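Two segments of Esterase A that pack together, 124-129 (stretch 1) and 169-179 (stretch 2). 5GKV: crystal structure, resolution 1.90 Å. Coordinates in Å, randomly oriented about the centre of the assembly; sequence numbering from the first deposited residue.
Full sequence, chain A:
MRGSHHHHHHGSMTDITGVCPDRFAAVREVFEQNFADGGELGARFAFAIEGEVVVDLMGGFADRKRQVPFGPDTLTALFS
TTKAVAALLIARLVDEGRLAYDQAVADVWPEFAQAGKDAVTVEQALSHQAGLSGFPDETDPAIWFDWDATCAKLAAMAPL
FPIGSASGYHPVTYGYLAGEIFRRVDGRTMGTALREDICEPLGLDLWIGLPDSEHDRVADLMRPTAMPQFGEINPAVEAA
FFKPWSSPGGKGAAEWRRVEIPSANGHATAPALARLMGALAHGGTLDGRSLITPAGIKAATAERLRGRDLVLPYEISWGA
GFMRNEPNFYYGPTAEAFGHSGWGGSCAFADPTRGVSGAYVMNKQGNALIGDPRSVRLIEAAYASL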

ATOM      1  N   GLN A 124      -3.164 -14.453   9.412  1.00 18.09           N
ATOM      2  CA  GLN A 124      -4.608 -14.330   9.217  1.00 17.43           C
ATOM      3  C   GLN A 124      -5.036 -12.867   9.263  1.00 17.27           C
ATOM      4  O   GLN A 124      -5.845 -12.419   8.437  1.00 19.82           O
ATOM      5  N   ALA A 125      -4.487 -12.108  10.215  1.00 15.74           N
ATOM      6  CA  ALA A 125      -4.791 -10.682  10.322  1.00 19.01           C
ATOM      7  C   ALA A 125      -4.346  -9.926   9.081  1.00 18.80           C
ATOM      8  O   ALA A 125      -5.074  -9.060   8.575  1.00 15.24           O
ATOM      9  N   LEU A 126      -3.143 -10.222   8.593  1.00 16.03           N
ATOM     10  CA  LEU A 126      -2.582  -9.462   7.481  1.00 17.73           C
ATOM     11  C   LEU A 126      -3.203  -9.829   6.146  1.00 17.32           C
ATOM     12  O   LEU A 126      -3.099  -9.038   5.206  1.00 17.84           O
ATOM     13  N   SER A 127      -3.882 -10.976   6.048  1.00 17.25           N
ATOM     14  CA  SER A 127      -4.595 -11.348   4.835  1.00 17.34           C
ATOM     15  C   SER A 127      -6.104 -11.095   4.937  1.00 14.48           C
ATOM     16  O   SER A 127      -6.881 -11.666   4.162  1.00 13.92           O
ATOM     17  N   HIS A 128      -6.524 -10.226   5.857  1.00 13.68           N
ATOM     18  CA  HIS A 128      -7.886  -9.715   5.927  1.00 16.62           C
ATOM     19  C   HIS A 128      -8.883 -10.811   6.281  1.00 18.36           C
ATOM     20  O   HIS A 128     -10.034 -10.776   5.854  1.00 17.09           O
ATOM     21  N   GLN A 129      -8.449 -11.776   7.095  1.00 17.52           N
ATOM     22  CA  GLN A 129      -9.311 -12.875   7.505  1.00 20.04           C
ATOM     23  C   GLN A 129      -9.937 -12.679   8.876  1.00 21.18           C
ATOM     24  O   GLN A 129     -10.883 -13.406   9.212  1.00 22.52           O
ATOM     25  N   TYR A 169     -11.541  -7.243   2.996  1.00 17.34           N
ATOM     26  CA  TYR A 169     -10.509  -6.215   3.049  1.00 17.85           C
ATOM     27  C   TYR A 169     -10.771  -5.191   4.149  1.00 16.10           C
ATOM     28  O   TYR A 169     -11.881  -4.674   4.281  1.00 18.76           O
ATOM     29  N   HIS A 170      -9.742  -4.930   4.963  1.00 17.10           N
ATOM     30  CA  HIS A 170      -9.744  -3.975   6.064  1.00 16.87           C
ATOM     31  C   HIS A 170      -9.098  -2.672   5.589  1.00 19.14           C
ATOM     32  O   HIS A 170      -7.874  -2.533   5.720  1.00 17.74           O
ATOM     33  N   PRO A 171      -9.843  -1.700   5.046  1.00 19.00           N
ATOM     34  CA  PRO A 171      -9.160  -0.554   4.405  1.00 17.13           C
ATOM     35  C   PRO A 171      -8.416   0.355   5.380  1.00 18.19           C
ATOM     36  O   PRO A 171      -7.377   0.907   5.009  1.00 20.76           O
ATOM     37  N   VAL A 172      -8.907   0.540   6.599  1.00 17.67           N
ATOM     38  CA  VAL A 172      -8.263   1.402   7.584  1.00 18.31           C
ATOM     39  C   VAL A 172      -7.715   0.599   8.763  1.00 19.76           C
ATOM     40  O   VAL A 172      -6.576   0.798   9.191  1.00 18.65           O
ATOM     41  N   THR A 173      -8.518  -0.324   9.295  1.00 16.55           N
ATOM     42  CA  THR A 173      -8.148  -1.045  10.509  1.00 18.57           C
ATOM     43  C   THR A 173      -6.875  -1.866  10.340  1.00 16.71           C
ATOM     44  O   THR A 173      -6.159  -2.090  11.323  1.00 19.98           O
ATOM     45  N   TYR A 174      -6.580  -2.323   9.115  1.00 16.82           N
ATOM     46  CA  TYR A 174      -5.367  -3.106   8.873  1.00 17.86           C
ATOM     47  C   TYR A 174      -4.122  -2.395   9.373  1.00 17.34           C
ATOM     48  O   TYR A 174      -3.195  -3.040   9.868  1.00 18.58           O
ATOM     49  N   GLY A 175      -4.060  -1.072   9.206  1.00 17.59           N
ATOM     50  CA  GLY A 175      -2.857  -0.355   9.588  1.00 20.17           C
ATOM     51  C   GLY A 175      -2.633  -0.367  11.081  1.00 20.85           C
ATOM     52  O   GLY A 175      -1.487  -0.358  11.544  1.00 19.52           O
ATOM     53  N   TYR A 176      -3.719  -0.406  11.856  1.00 19.55           N
ATOM     54  CA  TYR A 176      -3.609  -0.490  13.302  1.00 21.05           C
ATOM     55  C   TYR A 176      -3.299  -1.913  13.744  1.00 21.08           C
ATOM     56  O   TYR A 176      -2.520  -2.113  14.684  1.00 22.72           O
ATOM     57  N   LEU A 177      -3.865  -2.913  13.061  1.00 16.74           N
ATOM     58  CA  LEU A 177      -3.514  -4.299  13.359  1.00 20.20           C
ATOM     59  C   LEU A 177      -2.030  -4.550  13.104  1.00 19.34           C
ATOM     60  O   LEU A 177      -1.303  -5.008  13.995  1.00 19.70           O
ATOM     61  N   ALA A 178      -1.574  -4.268  11.878  1.00 20.08           N
ATOM     62  CA  ALA A 178      -0.164  -4.431  11.537  1.00 20.55           C
ATOM     63  C   ALA A 178       0.720  -3.540  12.400  1.00 19.75           C
ATOM     64  O   ALA A 178       1.770  -3.979  12.885  1.00 18.72           O
ATOM     65  N   GLY A 179       0.311  -2.283  12.597  1.00 18.68           N
ATOM     66  CA  GLY A 179       1.165  -1.339  13.299  1.00 20.88           C
ATOM     67  C   GLY A 179       1.357  -1.712  14.754  1.00 20.01           C
ATOM     68  O   GLY A 179       2.443  -1.535  15.312  1.00 20.72           O
TER

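The centre of this contact is one histidine, H128, in a left-handed backbone conformation. It sits just past the end of a helix with positive phi and psi (66°/33°), uncommon for a residue with a side chain, and the other stretch covers more of it than of any other residue here. Its CA-to-CB bond points sideways, and chi1 in the m well (-53°) with chi2 at -81° lays the imidazole among Y169, H170 and Y174. The single hydrogen bond between the stretches fixes the ring: the backbone N of H170 donates to ND1 of H128 at 3.0 Å with an angle of 168°, nearly straight. ND1 is therefore the acceptor, and a side chain on one stretch is tied to the main chain of the other.

Three aromatic neighbours surround that anchor, each at a different tilt. Y169 directs its CA-to-CB bond away, yet with chi1 t (179°) its CD1 still lies over one face of the H128 ring, 3.5 Å from CE1 of H128; the planes meet at 46°. Y174 points toward the first stretch with chi1 t (164°). Its ring runs nearly parallel to that of H128, at 18°, but is slid so far that the two barely overlap, and the closest approach is CD2 of Y174 to CE1 of H128 at 3.5 Å. H170, chi1 m, starts sideways and brings its ring end nearer, with ND1 of H170 3.7 Å from ND1 of H128; that H170 nitrogen is hydrogen-bonded to a residue flanking the stretches.

Beyond the histidine, aliphatic side chains join the contact. L126, in the mt rotamer, also leaves sideways and reaches inward, placing CD2 3.7 Å from CB of A178 and 3.8 Å from CE2 of Y174. The backbone O of L126 approaches the edge of the Y174 ring, 3.6 Å from CE2 of Y174, so the tyrosine meets both main chain and side chain of one residue. Farther along, L177, also mt, points toward the first helix but only grazes it, with CD1 of L177 4.5 Å from CB of A125.

The spacing follows the helix: Y174 and L177 point toward the first stretch and A178 lies sideways, all three touching it, while G175 and Y176 make no contact with it. S127 and Q129 both point away, joined by a hydrogen bond from NE2 of Q129 to OG of S127 at 2.8 Å. The rule to read here is one directional polar anchor, an aromatic cluster around it, and small or branched aliphatics beyond.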

ATOM      1  CB  GLN A 124      -5.358 -15.161  10.277  1.00 14.41           C
ATOM      2  CG  GLN A 124      -5.367 -16.651   9.944  1.00 18.92           C
ATOM      3  CD  GLN A 124      -5.681 -17.544  11.136  1.00 20.73           C
ATOM      4  OE1 GLN A 124      -6.043 -17.072  12.210  1.00 18.46           O
ATOM      5  NE2 GLN A 124      -5.536 -18.843  10.945  1.00 23.72           N
ATOM      6  CB  ALA A 125      -4.111 -10.079  11.554  1.00 17.30           C
ATOM      7  CB  LEU A 126      -1.062  -9.651   7.415  1.00 17.48           C
ATOM      8  CG  LEU A 126      -0.292  -9.057   8.600  1.00 21.44           C
ATOM      9  CD1 LEU A 126       1.195  -9.346   8.429  1.00 21.62           C
ATOM     10  CD2 LEU A 126      -0.545  -7.561   8.713  1.00 21.18           C
ATOM     11  CB  SER A 127      -4.301 -12.808   4.473  1.00 19.03           C
ATOM     12  OG  SER A 127      -4.638 -13.694   5.538  1.00 19.28           O
ATOM     13  CB  HIS A 128      -8.256  -8.988   4.612  1.00 13.17           C
ATOM     14  CG  HIS A 128      -7.251  -7.927   4.250  1.00 17.93           C
ATOM     15  ND1 HIS A 128      -7.261  -6.668   4.822  1.00 17.90           N
ATOM     16  CD2 HIS A 128      -6.153  -7.969   3.456  1.00 16.22           C
ATOM     17  CE1 HIS A 128      -6.232  -5.968   4.369  1.00 14.86           C
ATOM     18  NE2 HIS A 128      -5.542  -6.732   3.538  1.00 15.52           N
ATOM     19  CB  GLN A 129      -8.521 -14.183   7.510  1.00 19.49           C
ATOM     20  CG  GLN A 129      -8.038 -14.602   6.155  1.00 20.73           C
ATOM     21  CD  GLN A 129      -7.428 -15.975   6.212  1.00 22.91           C
ATOM     22  OE1 GLN A 129      -8.126 -16.951   6.485  1.00 23.92           O
ATOM     23  NE2 GLN A 129      -6.124 -16.064   5.984  1.00 17.75           N
ATOM     24  CB  TYR A 169     -10.450  -5.536   1.687  1.00 16.31           C
ATOM     25  CG  TYR A 169      -9.434  -4.419   1.571  1.00 17.66           C
ATOM     26  CD1 TYR A 169      -8.071  -4.688   1.619  1.00 18.51           C
ATOM     27  CD2 TYR A 169      -9.841  -3.104   1.352  1.00 20.29           C
ATOM     28  CE1 TYR A 169      -7.127  -3.656   1.478  1.00 19.38           C
ATOM     29  CE2 TYR A 169      -8.915  -2.077   1.200  1.00 21.29           C
ATOM     30  CZ  TYR A 169      -7.569  -2.364   1.270  1.00 19.59           C
ATOM     31  OH  TYR A 169      -6.672  -1.343   1.119  1.00 18.38           O
ATOM     32  CB  HIS A 170      -8.933  -4.499   7.254  1.00 15.58           C
ATOM     33  CG  HIS A 170      -9.472  -5.744   7.907  1.00 15.93           C
ATOM     34  ND1 HIS A 170     -10.028  -6.792   7.204  1.00 17.56           N
ATOM     35  CD2 HIS A 170      -9.479  -6.121   9.209  1.00 15.69           C
ATOM     36  CE1 HIS A 170     -10.378  -7.750   8.049  1.00 16.33           C
ATOM     37  NE2 HIS A 170     -10.049  -7.368   9.270  1.00 18.02           N
ATOM     38  CB  PRO A 171     -10.298   0.188   3.690  1.00 18.30           C
ATOM     39  CG  PRO A 171     -11.529  -0.189   4.435  1.00 21.05           C
ATOM     40  CD  PRO A 171     -11.307  -1.615   4.908  1.00 16.59           C
ATOM     41  CB  VAL A 172      -9.233   2.503   8.068  1.00 19.16           C
ATOM     42  CG1 VAL A 172      -8.500   3.483   8.975  1.00 22.86           C
ATOM     43  CG2 VAL A 172      -9.892   3.213   6.873  1.00 18.73           C
ATOM     44  CB  THR A 173      -9.302  -1.955  10.945  1.00 13.70           C
ATOM     45  OG1 THR A 173      -9.640  -2.831   9.859  1.00 18.13           O
ATOM     46  CG2 THR A 173     -10.525  -1.104  11.308  1.00 16.67           C
ATOM     47  CB  TYR A 174      -5.229  -3.407   7.382  1.00 17.05           C
ATOM     48  CG  TYR A 174      -3.868  -3.870   6.857  1.00 16.53           C
ATOM     49  CD1 TYR A 174      -2.858  -2.952   6.579  1.00 17.45           C
ATOM     50  CD2 TYR A 174      -3.632  -5.215   6.543  1.00 18.47           C
ATOM     51  CE1 TYR A 174      -1.637  -3.350   6.054  1.00 17.63           C
ATOM     52  CE2 TYR A 174      -2.405  -5.628   6.013  1.00 16.55           C
ATOM     53  CZ  TYR A 174      -1.415  -4.676   5.756  1.00 20.97           C
ATOM     54  OH  TYR A 174      -0.178  -5.040   5.223  1.00 21.27           O
ATOM     55  CB  TYR A 176      -4.891   0.036  13.949  1.00 21.04           C
ATOM     56  CG  TYR A 176      -5.168   1.482  13.593  1.00 23.05           C
ATOM     57  CD1 TYR A 176      -5.816   1.819  12.398  1.00 19.94           C
ATOM     58  CD2 TYR A 176      -4.764   2.523  14.441  1.00 24.23           C
ATOM     59  CE1 TYR A 176      -6.064   3.140  12.066  1.00 23.69           C
ATOM     60  CE2 TYR A 176      -5.013   3.851  14.117  1.00 24.97           C
ATOM     61  CZ  TYR A 176      -5.664   4.154  12.927  1.00 26.44           C
ATOM     62  OH  TYR A 176      -5.915   5.468  12.579  1.00 26.16           O
ATOM     63  CB  LEU A 177      -4.367  -5.259  12.529  1.00 18.92           C
ATOM     64  CG  LEU A 177      -5.878  -5.257  12.776  1.00 22.65           C
ATOM     65  CD1 LEU A 177      -6.559  -6.338  11.923  1.00 18.88           C
ATOM     66  CD2 LEU A 177      -6.169  -5.444  14.257  1.00 20.98           C
ATOM     67  CB  ALA A 178       0.064  -4.123  10.054  1.00 16.08           C
TER